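Long-range contact in restriction endonuclease S subunits (Thermoanaerobacter tengcongensis, PDB 3OKG), which probably serves as the DNA-binding specificity subunit of a type I methyltransferase, which is built from M and S polypeptides: residues D140-Q145 and Y165-P170. Residues are numbered along the deposited sequence; the frame is centred on the assembly and turned at random.
Sequences DFITNQ and YNTLIP
Phe141 turns the edge of its ring to the carbonyl oxygen of Leu168: CE2 lies 3.3 Å from Leu168 O, which sits near the ring plane. CG stands anti to the backbone N (chi1 -177°), beside the residue's own carbonyl carbon, and CE2 is the ring atom that comes nearest the strand. Next in sequence, buried Ile142 makes the apolar part of the contact through its CD1 methyl. This methyl packs 3.6 Å from CG2 of Ile169, and it also lies 3.8 Å from OG1 of Thr167, a hydroxyl hydrogen-bonded to Val164 O. Leu133 and Leu136 of helix 130-137 extend the apolar packing around Ile169. The example illustrates how a side-chain amide can substitute for a neighbouring strand. In this part of the specificity domain, strand 168-171 pairs antiparallel with strand 27-30, Ile169 bonding to Val29, while Thr167 just before the strand bonds to Leu31; the chain then leads into the long helix 174-216, most of which is predicted to be coiled coil. Leu168 directs its N and O to the other edge, where Gln145 receives them. The extended side chain of Gln145 brings its amide alongside that backbone, OE1 accepting from Leu168 N at 2.9 Å (165° at the hydrogen) and NE2 donating to Leu168 O at 3.0 Å, nearly straight at 173° and on a lone pair in the carbonyl plane. NE2 also donates to Phe141 O at 3.0 Å, reaching it from above the carbonyl plane, and the three bonds together fix the rotation of the amide. An alanine in place of Gln145 would probably leave the N-H and carbonyl of Leu168, and the carbonyl of Phe141, without these mates. Closer to the main chain, Gln145 CB rests 3.9 Å from the CG2 methyl of Thr167.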
ATOM      1  N   ASP A 140     -19.508  -6.668   4.043  1.00 20.82           N
ATOM      2  CA  ASP A 140     -19.677  -5.998   5.350  1.00 20.71           C
ATOM      3  C   ASP A 140     -21.159  -5.981   5.792  1.00 21.79           C
ATOM      4  O   ASP A 140     -21.451  -5.958   6.981  1.00 22.88           O
ATOM      5  CB  ASP A 140     -19.186  -4.540   5.281  1.00 19.82           C
ATOM      6  CG  ASP A 140     -17.677  -4.413   5.156  1.00 31.14           C
ATOM      7  OD1 ASP A 140     -16.943  -5.428   5.254  1.00 23.70           O
ATOM      8  OD2 ASP A 140     -17.210  -3.266   4.953  1.00 23.52           O
ATOM      9  N   PHE A 141     -22.081  -6.002   4.842  1.00 19.13           N
ATOM     10  CA  PHE A 141     -23.509  -5.998   5.187  1.00 22.58           C
ATOM     11  C   PHE A 141     -23.847  -7.165   6.128  1.00 23.84           C
ATOM     12  O   PHE A 141     -24.739  -7.051   6.991  1.00 19.61           O
ATOM     13  CB  PHE A 141     -24.386  -6.060   3.926  1.00 22.47           C
ATOM     14  CG  PHE A 141     -25.851  -5.986   4.223  1.00 25.88           C
ATOM     15  CD1 PHE A 141     -26.437  -4.775   4.575  1.00 29.61           C
ATOM     16  CD2 PHE A 141     -26.642  -7.124   4.183  1.00 25.82           C
ATOM     17  CE1 PHE A 141     -27.798  -4.700   4.860  1.00 33.73           C
ATOM     18  CE2 PHE A 141     -27.995  -7.051   4.469  1.00 28.33           C
ATOM     19  CZ  PHE A 141     -28.568  -5.839   4.815  1.00 21.06           C
ATOM     20  N   ILE A 142     -23.143  -8.287   5.955  1.00 24.36           N
ATOM     21  CA  ILE A 142     -23.341  -9.472   6.807  1.00 24.31           C
ATOM     22  C   ILE A 142     -22.611  -9.359   8.135  1.00 28.74           C
ATOM     23  O   ILE A 142     -23.212  -9.531   9.194  1.00 24.74           O
ATOM     24  CB  ILE A 142     -22.879 -10.771   6.095  1.00 26.34           C
ATOM     25  CG1 ILE A 142     -23.784 -11.081   4.904  1.00 25.50           C
ATOM     26  CG2 ILE A 142     -22.823 -11.953   7.077  1.00 24.48           C
ATOM     27  CD1 ILE A 142     -25.269 -10.961   5.158  1.00 27.01           C
ATOM     28  N   THR A 143     -21.313  -9.059   8.062  1.00 22.14           N
ATOM     29  CA  THR A 143     -20.472  -8.778   9.225  1.00 28.65           C
ATOM     30  C   THR A 143     -21.152  -7.871  10.194  1.00 21.02           C
ATOM     31  O   THR A 143     -21.166  -8.092  11.407  1.00 27.85           O
ATOM     32  CB  THR A 143     -19.262  -7.916   8.786  1.00 35.68           C
ATOM     33  OG1 THR A 143     -18.583  -8.558   7.722  1.00 28.97           O
ATOM     34  CG2 THR A 143     -18.300  -7.623   9.952  1.00 35.49           C
ATOM     35  N   ASN A 144     -21.691  -6.791   9.639  1.00 21.77           N
ATOM     36  CA  ASN A 144     -22.175  -5.698  10.448  1.00 23.57           C
ATOM     37  C   ASN A 144     -23.453  -6.081  11.201  1.00 28.21           C
ATOM     38  O   ASN A 144     -23.888  -5.375  12.127  1.00 22.66           O
ATOM     39  CB  ASN A 144     -22.359  -4.463   9.568  1.00 26.77           C
ATOM     40  CG  ASN A 144     -21.001  -3.827   9.125  1.00 50.07           C
ATOM     41  OD1 ASN A 144     -19.909  -4.206   9.595  1.00 41.51           O
ATOM     42  ND2 ASN A 144     -21.083  -2.854   8.213  1.00 40.33           N
ATOM     43  N   GLN A 145     -24.034  -7.218  10.826  1.00 23.15           N
ATOM     44  CA  GLN A 145     -25.246  -7.705  11.503  1.00 19.35           C
ATOM     45  C   GLN A 145     -24.949  -8.621  12.691  1.00 20.70           C
ATOM     46  O   GLN A 145     -25.849  -8.976  13.474  1.00 20.64           O
ATOM     47  CB  GLN A 145     -26.138  -8.447  10.515  1.00 19.64           C
ATOM     48  CG  GLN A 145     -26.792  -7.572   9.471  1.00 21.29           C
ATOM     49  CD  GLN A 145     -27.710  -8.407   8.599  1.00 21.95           C
ATOM     50  OE1 GLN A 145     -28.664  -8.994   9.090  1.00 20.68           O
ATOM     51  NE2 GLN A 145     -27.406  -8.490   7.308  1.00 17.40           N
ATOM     52  N   TYR A 165     -26.603 -17.681  10.467  1.00 17.02           N
ATOM     53  CA  TYR A 165     -27.782 -18.121   9.725  1.00 20.96           C
ATOM     54  C   TYR A 165     -28.932 -17.114   9.882  1.00 25.08           C
ATOM     55  O   TYR A 165     -29.797 -17.026   9.023  1.00 19.56           O
ATOM     56  CB  TYR A 165     -28.267 -19.501  10.177  1.00 23.10           C
ATOM     57  CG  TYR A 165     -27.299 -20.642   9.934  1.00 21.55           C
ATOM     58  CD1 TYR A 165     -26.680 -20.817   8.682  1.00 22.36           C
ATOM     59  CD2 TYR A 165     -27.043 -21.567  10.925  1.00 20.62           C
ATOM     60  CE1 TYR A 165     -25.791 -21.889   8.456  1.00 23.53           C
ATOM     61  CE2 TYR A 165     -26.185 -22.639  10.709  1.00 22.72           C
ATOM     62  CZ  TYR A 165     -25.565 -22.799   9.471  1.00 20.18           C
ATOM     63  OH  TYR A 165     -24.684 -23.860   9.289  1.00 22.06           O
ATOM     64  N   ASN A 166     -28.928 -16.350  10.971  1.00 19.88           N
ATOM     65  CA  ASN A 166     -30.023 -15.410  11.224  1.00 20.42           C
ATOM     66  C   ASN A 166     -29.902 -14.083  10.496  1.00 19.70           C
ATOM     67  O   ASN A 166     -30.843 -13.275  10.489  1.00 21.46           O
ATOM     68  CB  ASN A 166     -30.174 -15.164  12.740  1.00 18.48           C
ATOM     69  CG  ASN A 166     -30.842 -16.327  13.438  1.00 25.68           C
ATOM     70  OD1 ASN A 166     -31.535 -17.125  12.799  1.00 23.72           O
ATOM     71  ND2 ASN A 166     -30.645 -16.435  14.759  1.00 23.66           N
ATOM     72  N   THR A 167     -28.751 -13.839   9.875  1.00 19.26           N
ATOM     73  CA  THR A 167     -28.553 -12.550   9.223  1.00 16.55           C
ATOM     74  C   THR A 167     -29.502 -12.432   8.040  1.00 21.93           C
ATOM     75  O   THR A 167     -29.862 -13.438   7.438  1.00 20.79           O
ATOM     76  CB  THR A 167     -27.066 -12.307   8.775  1.00 21.07           C
ATOM     77  OG1 THR A 167     -26.683 -13.281   7.793  1.00 20.31           O
ATOM     78  CG2 THR A 167     -26.091 -12.331   9.983  1.00 17.12           C
ATOM     79  N   LEU A 168     -29.909 -11.204   7.714  1.00 18.65           N
ATOM     80  CA  LEU A 168     -30.758 -10.953   6.552  1.00 18.83           C
ATOM     81  C   LEU A 168     -29.947 -10.780   5.280  1.00 21.62           C
ATOM     82  O   LEU A 168     -28.922 -10.112   5.302  1.00 19.74           O
ATOM     83  CB  LEU A 168     -31.556  -9.649   6.749  1.00 21.74           C
ATOM     84  CG  LEU A 168     -32.629  -9.693   7.823  1.00 24.80           C
ATOM     85  CD1 LEU A 168     -33.441  -8.349   7.843  1.00 22.76           C
ATOM     86  CD2 LEU A 168     -33.542 -10.884   7.572  1.00 27.88           C
ATOM     87  N   ILE A 169     -30.445 -11.322   4.165  1.00 21.04           N
ATOM     88  CA  ILE A 169     -29.768 -11.204   2.882  1.00 20.95           C
ATOM     89  C   ILE A 169     -30.778 -10.871   1.775  1.00 18.53           C
ATOM     90  O   ILE A 169     -31.903 -11.329   1.824  1.00 19.10           O
ATOM     91  CB  ILE A 169     -29.044 -12.542   2.498  1.00 18.60           C
ATOM     92  CG1 ILE A 169     -30.032 -13.708   2.383  1.00 19.23           C
ATOM     93  CG2 ILE A 169     -27.906 -12.841   3.503  1.00 20.30           C
ATOM     94  CD1 ILE A 169     -29.540 -14.896   1.427  1.00 21.03           C
ATOM     95  N   PRO A 170     -30.360 -10.075   0.779  1.00 16.49           N
ATOM     96  CA  PRO A 170     -31.200  -9.792  -0.375  1.00 22.02           C
ATOM     97  C   PRO A 170     -31.109 -10.977  -1.327  1.00 22.81           C
ATOM     98  O   PRO A 170     -30.006 -11.469  -1.607  1.00 19.72           O
ATOM     99  CB  PRO A 170     -30.514  -8.588  -1.024  1.00 20.41           C
ATOM    100  CG  PRO A 170     -29.133  -8.589  -0.535  1.00 22.96           C
ATOM    101  CD  PRO A 170     -28.991  -9.596   0.570  1.00 19.38           C
TER